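Local coordinates for protein uncharacterized ACR, COG1565 superfamily (PDB 4F3N) that is of uncharacterised function but has a methyltransferase fold, binds S-adenosyl-L-homocysteine and may act as a protein-arginine methyltransferase, at residues Pro221-Trp232 with Ala266-Ala277; Asp298-Tyr307 with Ile337-Ala345. One frame throughout, in Å; residues are numbered along the deposited sequence. Where two conformers were deposited one is given.

Past strand 210-214 the chain enters strand 223-228, which interaction 1 pairs with strand 271-274. That pairing closes a loop that holds strands 231-239 and 245-250 of the same antiparallel sheet. Helix 276-288 and strand 293-298 follow, the latter in the seven-stranded mixed sheet. Interaction 2 then opens at the corner after that strand and closes on residues 337-345, around strands 317-319 and 324-325. The two loops neither nest nor cross; they follow in series. They touch through Glu273 and His275 of interaction 1, which meet Tyr306 and Tyr307 of interaction 2, so the antiparallel sheet is tied to the small four-stranded one.

Interaction 1 of 2, residues Pro221-Trp232 with Ala266-Ala277; sequences PVRLVAKQARGW and ADEGYVTETHDA
Strand 223-228 and strand 271-274 pair antiparallel through a ladder of backbone hydrogen bonds. Arg223 and Thr274 bond both ways, and so do Val225 and Thr272. Just before strand 271-274, Tyr270 O accepts from Lys227 N at 2.9 Å. Gly269 N returns a nearly straight bond to Lys227 O (2.8 Å, 174°) from within the type II turn of Asp267 to Tyr270.

Apolar contacts lie on both faces. Val225 CG2 meets Thr272 CG2 at 3.5 Å, the two side chains running side by side. Val225 CG1 touches Thr274 CG2 across a right-angle crossing. On the other face Leu224 CD2 rests on Glu273 CG at 3.7 Å, and Ala226 CB faces Val271 CG2. The Trp232 ring lies against residues 266-270. Its CZ2 touches Ala266 CB at 3.5 Å, and its CH2 meets Tyr270 CD2.

Polar side chains and water work at the ends. Lys227 starts with CG anti to the backbone N (chi1 -178°), then bends at chi2 and chi4. CD lies over one Trp232 face, and NZ gives a weak bond to Ala266 O (3.1 Å). One water joins Pro221 O to Ala277 N; another joins Ala229 N to Glu268 OE2.

Strand 231-239 bonds to strand 223-228 along its other edge, making 223-228 an inner strand of the antiparallel sheet. Helix 78-87 covers Pro221 to Leu224. The Glu273 carboxylate is held by Tyr306, Thr315 and Leu316, and His275 leads into helix 276-288.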
loop_
_atom_site.group_PDB
_atom_site.type_symbol
_atom_site.label_atom_id
_atom_site.label_comp_id
_atom_site.label_asym_id
_atom_site.label_seq_id
_atom_site.Cartn_x
_atom_site.Cartn_y
_atom_site.Cartn_z
ATOM N N PRO A 221 4.966 1.283 -8.343
ATOM C CA PRO A 221 5.964 0.564 -9.125
ATOM C C PRO A 221 7.295 0.450 -8.417
ATOM O O PRO A 221 7.759 1.406 -7.782
ATOM C CB PRO A 221 6.090 1.449 -10.382
ATOM C CG PRO A 221 4.766 2.051 -10.546
ATOM C CD PRO A 221 4.237 2.270 -9.161
ATOM N N VAL A 222 7.913 -0.718 -8.528
ATOM C CA VAL A 222 9.251 -0.931 -7.972
ATOM C C VAL A 222 10.233 -1.199 -9.108
ATOM O O VAL A 222 9.822 -1.622 -10.196
ATOM C CB VAL A 222 9.307 -2.100 -6.971
ATOM C CG1 VAL A 222 8.404 -1.814 -5.758
ATOM C CG2 VAL A 222 8.929 -3.465 -7.622
ATOM N N ARG A 223 11.513 -0.916 -8.861
ATOM C CA ARG A 223 12.556 -1.386 -9.765
ATOM C C ARG A 223 13.149 -2.646 -9.133
ATOM O O ARG A 223 13.078 -2.842 -7.926
ATOM C CB ARG A 223 13.574 -0.274 -10.030
ATOM C CG ARG A 223 13.023 0.778 -10.983
ATOM C CD ARG A 223 13.843 2.072 -11.055
ATOM N NE ARG A 223 14.779 2.083 -12.161
ATOM C CZ ARG A 223 14.696 2.865 -13.249
ATOM N NH1 ARG A 223 13.711 3.746 -13.408
ATOM N NH2 ARG A 223 15.621 2.779 -14.191
ATOM N N LEU A 224 13.708 -3.515 -9.949
ATOM C CA LEU A 224 14.374 -4.691 -9.460
ATOM C C LEU A 224 15.874 -4.540 -9.632
ATOM O O LEU A 224 16.373 -3.999 -10.627
ATOM C CB LEU A 224 13.877 -5.907 -10.218
ATOM C CG LEU A 224 12.361 -6.180 -10.099
ATOM C CD1 LEU A 224 11.882 -7.340 -10.969
ATOM C CD2 LEU A 224 12.003 -6.470 -8.647
ATOM N N VAL A 225 16.607 -5.038 -8.653
ATOM C CA VAL A 225 18.057 -4.939 -8.705
ATOM C C VAL A 225 18.641 -6.300 -8.394
ATOM O O VAL A 225 18.069 -7.055 -7.592
ATOM C CB VAL A 225 18.581 -3.866 -7.737
ATOM C CG1 VAL A 225 18.075 -2.483 -8.161
ATOM C CG2 VAL A 225 18.221 -4.157 -6.251
ATOM N N ALA A 226 19.746 -6.638 -9.053
ATOM C CA ALA A 226 20.330 -7.966 -8.916
ATOM C C ALA A 226 21.818 -7.830 -8.657
ATOM O O ALA A 226 22.495 -7.035 -9.304
ATOM C CB ALA A 226 20.113 -8.792 -10.195
ATOM N N LYS A 227 22.317 -8.653 -7.758
ATOM C CA LYS A 227 23.748 -8.643 -7.393
ATOM C C LYS A 227 24.513 -9.582 -8.274
ATOM O O LYS A 227 24.352 -10.800 -8.173
ATOM C CB LYS A 227 23.933 -9.066 -5.941
ATOM C CG LYS A 227 25.407 -9.026 -5.488
ATOM C CD LYS A 227 25.920 -7.611 -5.327
ATOM C CE LYS A 227 27.398 -7.555 -4.901
ATOM N NZ LYS A 227 27.643 -8.279 -3.634
ATOM N N GLN A 228 25.326 -9.013 -9.157
ATOM C CA GLN A 228 26.249 -9.743 -10.020
ATOM C C GLN A 228 27.639 -9.713 -9.392
ATOM O O GLN A 228 27.907 -8.882 -8.480
ATOM C CB GLN A 228 26.328 -9.097 -11.413
ATOM C CG GLN A 228 25.108 -9.323 -12.290
ATOM C CD GLN A 228 25.276 -8.784 -13.700
ATOM O OE1 GLN A 228 26.075 -7.868 -13.950
ATOM N NE2 GLN A 228 24.529 -9.356 -14.637
ATOM N N ALA A 229 28.524 -10.579 -9.871
ATOM C CA ALA A 229 29.926 -10.556 -9.468
ATOM C C ALA A 229 30.485 -9.148 -9.607
ATOM O O ALA A 229 31.108 -8.624 -8.674
ATOM C CB ALA A 229 30.725 -11.518 -10.330
ATOM N N ARG A 230 30.232 -8.539 -10.775
ATOM C CA ARG A 230 30.736 -7.202 -11.099
ATOM C C ARG A 230 30.115 -6.092 -10.267
ATOM O O ARG A 230 30.521 -4.934 -10.398
ATOM C CB ARG A 230 30.509 -6.893 -12.584
ATOM N N GLY A 231 29.122 -6.434 -9.436
ATOM C CA GLY A 231 28.411 -5.484 -8.607
ATOM C C GLY A 231 26.917 -5.499 -8.935
ATOM O O GLY A 231 26.456 -6.290 -9.795
ATOM N N TRP A 232 26.181 -4.613 -8.263
ATOM C CA TRP A 232 24.728 -4.486 -8.486
ATOM C C TRP A 232 24.416 -4.022 -9.864
ATOM O O TRP A 232 25.165 -3.250 -10.443
ATOM C CB TRP A 232 24.125 -3.529 -7.501
ATOM C CG TRP A 232 24.082 -4.072 -6.109
ATOM C CD1 TRP A 232 24.986 -3.847 -5.082
ATOM C CD2 TRP A 232 23.069 -4.965 -5.555
ATOM N NE1 TRP A 232 24.603 -4.509 -3.934
ATOM C CE2 TRP A 232 23.460 -5.214 -4.160
ATOM C CE3 TRP A 232 21.922 -5.581 -6.060
ATOM C CZ2 TRP A 232 22.702 -6.024 -3.325
ATOM C CZ3 TRP A 232 21.175 -6.388 -5.204
ATOM C CH2 TRP A 232 21.557 -6.609 -3.878
ATOM N N ALA A 266 24.535 -8.840 0.661
ATOM C CA ALA A 266 24.011 -9.725 -0.369
ATOM C C ALA A 266 25.126 -10.506 -1.025
ATOM O O ALA A 266 26.109 -9.928 -1.475
ATOM C CB ALA A 266 23.259 -8.929 -1.426
ATOM N N ASP A 267 24.929 -11.809 -1.113
ATOM C CA ASP A 267 25.752 -12.652 -1.956
ATOM C C ASP A 267 25.320 -12.534 -3.416
ATOM O O ASP A 267 24.196 -12.129 -3.734
ATOM C CB ASP A 267 25.643 -14.109 -1.523
ATOM C CG ASP A 267 26.437 -14.401 -0.278
ATOM O OD1 ASP A 267 26.995 -13.453 0.322
ATOM O OD2 ASP A 267 26.513 -15.588 0.094
ATOM N N GLU A 268 26.244 -12.888 -4.297
ATOM C CA GLU A 268 25.984 -12.949 -5.715
ATOM C C GLU A 268 24.687 -13.710 -5.920
ATOM O O GLU A 268 24.467 -14.713 -5.271
ATOM C CB GLU A 268 27.127 -13.694 -6.417
ATOM C CG GLU A 268 27.203 -13.455 -7.925
ATOM C CD GLU A 268 26.241 -14.326 -8.722
ATOM O OE1 GLU A 268 25.886 -15.427 -8.248
ATOM O OE2 GLU A 268 25.828 -13.904 -9.828
ATOM N N GLY A 269 23.838 -13.202 -6.804
ATOM C CA GLY A 269 22.563 -13.840 -7.167
ATOM C C GLY A 269 21.336 -13.265 -6.499
ATOM O O GLY A 269 20.238 -13.495 -6.974
ATOM N N TYR A 270 21.539 -12.534 -5.410
ATOM C CA TYR A 270 20.481 -11.804 -4.696
ATOM C C TYR A 270 19.708 -10.913 -5.640
ATOM O O TYR A 270 20.284 -10.197 -6.459
ATOM C CB TYR A 270 21.132 -10.959 -3.613
ATOM C CG TYR A 270 20.262 -10.554 -2.471
ATOM C CD1 TYR A 270 20.364 -11.192 -1.250
ATOM C CD2 TYR A 270 19.366 -9.498 -2.584
ATOM C CE1 TYR A 270 19.612 -10.799 -0.167
ATOM C CE2 TYR A 270 18.602 -9.116 -1.493
ATOM C CZ TYR A 270 18.728 -9.775 -0.292
ATOM O OH TYR A 270 17.956 -9.419 0.818
ATOM N N VAL A 271 18.388 -10.948 -5.505
ATOM C CA VAL A 271 17.512 -10.139 -6.337
ATOM C C VAL A 271 16.504 -9.509 -5.392
ATOM O O VAL A 271 15.996 -10.175 -4.516
ATOM C CB VAL A 271 16.820 -10.954 -7.452
ATOM C CG1 VAL A 271 15.917 -10.036 -8.306
ATOM C CG2 VAL A 271 17.862 -11.579 -8.372
ATOM N N THR A 272 16.276 -8.203 -5.527
ATOM C CA THR A 272 15.388 -7.507 -4.607
ATOM C C THR A 272 14.813 -6.257 -5.268
ATOM O O THR A 272 15.076 -5.966 -6.448
ATOM C CB THR A 272 16.109 -7.192 -3.274
ATOM O OG1 THR A 272 15.131 -6.865 -2.279
ATOM C CG2 THR A 272 17.178 -6.038 -3.458
ATOM N N GLU A 273 14.018 -5.515 -4.512
ATOM C CA GLU A 273 13.279 -4.375 -5.045
ATOM C C GLU A 273 13.789 -3.114 -4.425
ATOM O O GLU A 273 14.173 -3.116 -3.245
ATOM C CB GLU A 273 11.793 -4.461 -4.669
ATOM C CG GLU A 273 11.070 -5.693 -5.121
ATOM C CD GLU A 273 11.352 -6.884 -4.234
ATOM O OE1 GLU A 273 11.564 -6.671 -3.014
ATOM O OE2 GLU A 273 11.376 -8.025 -4.745
ATOM N N THR A 274 13.805 -2.041 -5.224
ATOM C CA THR A 274 13.844 -0.689 -4.727
ATOM C C THR A 274 12.473 0.013 -4.927
ATOM O O THR A 274 11.671 -0.363 -5.799
ATOM C CB THR A 274 14.992 0.143 -5.334
ATOM O OG1 THR A 274 14.773 0.328 -6.731
ATOM C CG2 THR A 274 16.343 -0.579 -5.130
ATOM N N HIS A 275 12.238 1.021 -4.087
ATOM C CA HIS A 275 10.924 1.663 -3.911
ATOM C C HIS A 275 10.919 3.142 -4.157
ATOM O O HIS A 275 10.321 3.910 -3.385
ATOM C CB HIS A 275 10.384 1.368 -2.507
ATOM C CG HIS A 275 10.470 -0.078 -2.146
ATOM N ND1 HIS A 275 11.572 -0.598 -1.608
ATOM C CD2 HIS A 275 9.548 -1.082 -2.220
ATOM C CE1 HIS A 275 11.377 -1.896 -1.392
ATOM N NE2 HIS A 275 10.140 -2.196 -1.776
ATOM N N ASP A 276 11.590 3.581 -5.229
ATOM C CA ASP A 276 11.677 5.025 -5.546
ATOM C C ASP A 276 10.282 5.669 -5.638
ATOM O O ASP A 276 10.102 6.804 -5.159
ATOM C CB ASP A 276 12.464 5.311 -6.834
ATOM C CG ASP A 276 13.947 4.964 -6.724
ATOM O OD1 ASP A 276 14.553 5.189 -5.683
ATOM O OD2 ASP A 276 14.523 4.493 -7.703
ATOM N N ALA A 277 9.305 4.975 -6.231
ATOM C CA ALA A 277 7.993 5.587 -6.458
ATOM C C ALA A 277 7.273 5.808 -5.143
ATOM O O ALA A 277 6.639 6.837 -4.937
ATOM C CB ALA A 277 7.129 4.757 -7.397
HETATM O O HOH W 1 10.101 2.766 -8.129
HETATM O O HOH W 2 27.514 -12.562 -11.795
#

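Interaction 2 of 2, residues Asp298-Tyr307 with Ile337-Ala345; sequences DYGFPSHEYY and ITAHVEFSA
Gly300 and Phe301 run parallel to Val341 and Glu342, forming a short two-residue ladder. Val341 N donates to Tyr299 O at 2.8 Å. Phe301 N then bonds to Val341 O. Phe343 N closes the run on Phe301 O. Gly300 CA lies only 3.1 Å from Val341 O, so the chains are close here.

The tight part surrounds this ladder. The Phe343 ring turns its edge to the backbone of residues 298-301, while Val341 CG1 covers one of its faces. Val341 CG2 presses on Asp298 CG at 3.6 Å. The buried Tyr299 points an edge at one His340 face in a T-shaped pair, its CD2 3.4 Å from His340 ND1. Glu342 CB sits over one face of the Tyr306 ring, 4.0 Å from the centroid, a CH-pi contact. Glu342 CG is anti to the backbone N (chi1 -166°), and the bend at chi2 brings the carboxylate back to its own helix. There OE2 caps Ala345 N at 3.2 Å and takes a weak bond from Ser344 N. Ser344 OG accepts from Ser303 N at 2.9 Å, so the two helix starts are joined; it also hydrogen-bonds to Leu432 O.

The loose side is the pair of Phe301 and His340, both partly exposed. Their rings are near parallel (22°) but slid aside, with little overlap.

Tyr299 is about 4 Å, side chain to side chain, from Thr113, a residue of the S-adenosyl-L-homocysteine site, which is empty of that ligand here. Strand 300-301 is an outer strand of the four-stranded sheet, and strand 317-319 pairs with 336-342 on the other side. Phe343 packs on strand 407-414. Tyr306 packs against Thr272 of strand 271-274, and Tyr307 OH bonds to Glu273 O.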
loop_
_atom_site.group_PDB
_atom_site.type_symbol
_atom_site.label_atom_id
_atom_site.label_comp_id
_atom_site.label_asym_id
_atom_site.label_seq_id
_atom_site.Cartn_x
_atom_site.Cartn_y
_atom_site.Cartn_z
ATOM N N ASP A 298 0.663 -1.196 5.831
ATOM C CA ASP A 298 1.111 -2.094 4.769
ATOM C C ASP A 298 2.002 -3.179 5.305
ATOM O O ASP A 298 2.559 -3.094 6.410
ATOM C CB ASP A 298 1.843 -1.295 3.680
ATOM C CG ASP A 298 1.409 -1.619 2.281
ATOM O OD1 ASP A 298 1.152 -2.824 1.965
ATOM O OD2 ASP A 298 1.312 -0.663 1.469
ATOM N N TYR A 299 2.151 -4.209 4.489
ATOM C CA TYR A 299 3.087 -5.283 4.793
ATOM C C TYR A 299 4.506 -4.941 4.372
ATOM O O TYR A 299 4.765 -4.349 3.304
ATOM C CB TYR A 299 2.597 -6.583 4.179
ATOM C CG TYR A 299 2.104 -6.498 2.732
ATOM C CD1 TYR A 299 0.745 -6.263 2.436
ATOM C CD2 TYR A 299 2.975 -6.657 1.672
ATOM C CE1 TYR A 299 0.284 -6.227 1.130
ATOM C CE2 TYR A 299 2.515 -6.590 0.340
ATOM C CZ TYR A 299 1.175 -6.385 0.089
ATOM O OH TYR A 299 0.715 -6.317 -1.209
ATOM N N GLY A 300 5.429 -5.240 5.249
ATOM C CA GLY A 300 6.837 -4.946 5.023
ATOM C C GLY A 300 7.668 -4.875 6.283
ATOM O O GLY A 300 7.245 -5.385 7.328
ATOM N N PHE A 301 8.874 -4.312 6.177
ATOM C CA PHE A 301 9.862 -4.438 7.244
ATOM C C PHE A 301 10.817 -3.269 7.161
ATOM O O PHE A 301 10.957 -2.639 6.111
ATOM C CB PHE A 301 10.735 -5.740 7.116
ATOM C CG PHE A 301 10.009 -6.971 6.614
ATOM C CD1 PHE A 301 9.385 -7.817 7.500
ATOM C CD2 PHE A 301 10.041 -7.330 5.267
ATOM C CE1 PHE A 301 8.710 -8.940 7.059
ATOM C CE2 PHE A 301 9.355 -8.455 4.804
ATOM C CZ PHE A 301 8.703 -9.272 5.713
ATOM N N PRO A 302 11.501 -2.966 8.250
ATOM C CA PRO A 302 12.625 -2.043 8.158
ATOM C C PRO A 302 13.758 -2.632 7.318
ATOM O O PRO A 302 13.753 -3.803 7.006
ATOM C CB PRO A 302 13.086 -1.908 9.591
ATOM C CG PRO A 302 11.955 -2.482 10.431
ATOM C CD PRO A 302 11.333 -3.528 9.594
ATOM N N SER A 303 14.720 -1.801 6.994
ATOM C CA SER A 303 15.674 -2.143 5.939
ATOM C C SER A 303 16.514 -3.380 6.277
ATOM O O SER A 303 16.746 -4.210 5.391
ATOM C CB SER A 303 16.580 -0.965 5.595
ATOM O OG SER A 303 17.252 -0.483 6.752
ATOM N N HIS A 304 16.970 -3.501 7.536
ATOM C CA HIS A 304 17.830 -4.632 7.962
ATOM C C HIS A 304 17.179 -5.964 7.699
ATOM O O HIS A 304 17.816 -6.931 7.234
ATOM C CB HIS A 304 18.153 -4.499 9.453
ATOM N N GLU A 305 15.886 -6.023 7.977
ATOM C CA GLU A 305 15.093 -7.193 7.747
ATOM C C GLU A 305 14.648 -7.347 6.300
ATOM O O GLU A 305 14.536 -8.471 5.756
ATOM C CB GLU A 305 13.891 -7.100 8.660
ATOM C CG GLU A 305 12.951 -8.275 8.612
ATOM C CD GLU A 305 12.063 -8.335 9.846
ATOM O OE1 GLU A 305 12.101 -7.379 10.671
ATOM O OE2 GLU A 305 11.335 -9.341 9.985
ATOM N N TYR A 306 14.303 -6.225 5.685
ATOM C CA TYR A 306 13.861 -6.263 4.281
ATOM C C TYR A 306 14.977 -6.859 3.406
ATOM O O TYR A 306 14.722 -7.733 2.586
ATOM C CB TYR A 306 13.491 -4.864 3.780
ATOM C CG TYR A 306 12.766 -4.890 2.449
ATOM C CD1 TYR A 306 13.440 -5.099 1.267
ATOM C CD2 TYR A 306 11.400 -4.711 2.392
ATOM C CE1 TYR A 306 12.775 -5.162 0.046
ATOM C CE2 TYR A 306 10.731 -4.729 1.182
ATOM C CZ TYR A 306 11.420 -4.972 0.022
ATOM O OH TYR A 306 10.745 -5.010 -1.158
ATOM N N TYR A 307 16.189 -6.378 3.617
ATOM C CA TYR A 307 17.367 -6.757 2.807
ATOM C C TYR A 307 18.244 -7.743 3.560
ATOM O O TYR A 307 19.460 -7.756 3.410
ATOM C CB TYR A 307 18.138 -5.506 2.397
ATOM C CG TYR A 307 17.359 -4.574 1.492
ATOM C CD1 TYR A 307 16.927 -4.985 0.244
ATOM C CD2 TYR A 307 17.084 -3.276 1.869
ATOM C CE1 TYR A 307 16.226 -4.120 -0.581
ATOM C CE2 TYR A 307 16.396 -2.417 1.052
ATOM C CZ TYR A 307 15.959 -2.842 -0.189
ATOM O OH TYR A 307 15.232 -1.990 -1.002
ATOM N N ILE A 337 0.351 -7.190 -8.997
ATOM C CA ILE A 337 1.783 -7.324 -8.753
ATOM C C ILE A 337 2.081 -6.402 -7.568
ATOM O O ILE A 337 1.722 -5.215 -7.608
ATOM C CB ILE A 337 2.668 -6.877 -9.951
ATOM C CG1 ILE A 337 2.291 -7.645 -11.252
ATOM C CG2 ILE A 337 4.145 -7.107 -9.588
ATOM C CD1 ILE A 337 2.942 -7.108 -12.529
ATOM N N THR A 338 2.651 -6.936 -6.487
ATOM C CA THR A 338 2.938 -6.100 -5.320
ATOM C C THR A 338 4.339 -6.406 -4.832
ATOM O O THR A 338 4.919 -7.407 -5.158
ATOM C CB THR A 338 1.962 -6.354 -4.125
ATOM O OG1 THR A 338 2.063 -7.717 -3.702
ATOM C CG2 THR A 338 0.528 -6.052 -4.508
ATOM N N ALA A 339 4.878 -5.513 -4.035
ATOM C CA ALA A 339 6.109 -5.773 -3.328
ATOM C C ALA A 339 5.858 -5.342 -1.905
ATOM O O ALA A 339 5.048 -4.478 -1.673
ATOM C CB ALA A 339 7.239 -4.945 -3.890
ATOM N N HIS A 340 6.562 -5.916 -0.953
ATOM C CA HIS A 340 6.464 -5.436 0.434
ATOM C C HIS A 340 7.080 -4.069 0.545
ATOM O O HIS A 340 7.821 -3.626 -0.337
ATOM C CB HIS A 340 7.188 -6.391 1.346
ATOM C CG HIS A 340 6.475 -7.692 1.591
ATOM N ND1 HIS A 340 5.769 -8.382 0.618
ATOM C CD2 HIS A 340 6.389 -8.452 2.743
ATOM C CE1 HIS A 340 5.248 -9.494 1.164
ATOM N NE2 HIS A 340 5.635 -9.551 2.454
ATOM N N VAL A 341 6.762 -3.352 1.612
ATOM C CA VAL A 341 7.248 -2.038 1.822
ATOM C C VAL A 341 8.504 -2.046 2.670
ATOM O O VAL A 341 8.608 -2.793 3.662
ATOM C CB VAL A 341 6.126 -1.200 2.496
ATOM C CG1 VAL A 341 6.626 0.164 2.920
ATOM C CG2 VAL A 341 4.938 -1.123 1.562
ATOM N N GLU A 342 9.454 -1.190 2.305
ATOM C CA GLU A 342 10.713 -1.069 3.046
ATOM C C GLU A 342 10.601 0.181 3.897
ATOM O O GLU A 342 10.711 1.312 3.405
ATOM C CB GLU A 342 11.889 -1.073 2.066
ATOM C CG GLU A 342 13.230 -1.292 2.740
ATOM C CD GLU A 342 13.794 -0.020 3.275
ATOM O OE1 GLU A 342 14.477 0.665 2.501
ATOM O OE2 GLU A 342 13.552 0.297 4.448
ATOM N N PHE A 343 10.277 -0.020 5.182
ATOM C CA PHE A 343 9.832 1.084 6.035
ATOM C C PHE A 343 10.910 2.074 6.455
ATOM O O PHE A 343 10.568 3.204 6.823
ATOM C CB PHE A 343 9.051 0.564 7.252
ATOM C CG PHE A 343 7.651 0.175 6.932
ATOM C CD1 PHE A 343 6.669 1.131 6.821
ATOM C CD2 PHE A 343 7.311 -1.131 6.712
ATOM C CE1 PHE A 343 5.383 0.781 6.505
ATOM C CE2 PHE A 343 6.031 -1.519 6.425
ATOM C CZ PHE A 343 5.033 -0.539 6.314
ATOM N N SER A 344 12.191 1.697 6.401
ATOM C CA SER A 344 13.259 2.655 6.742
ATOM C C SER A 344 13.335 3.794 5.718
ATOM O O SER A 344 13.401 4.961 6.081
ATOM C CB SER A 344 14.612 1.950 6.863
ATOM O OG SER A 344 14.532 0.940 7.850
ATOM N N ALA A 345 13.271 3.438 4.457
ATOM C CA ALA A 345 13.226 4.394 3.366
ATOM C C ALA A 345 11.959 5.247 3.441
ATOM O O ALA A 345 12.028 6.439 3.155
ATOM C CB ALA A 345 13.280 3.675 2.040
#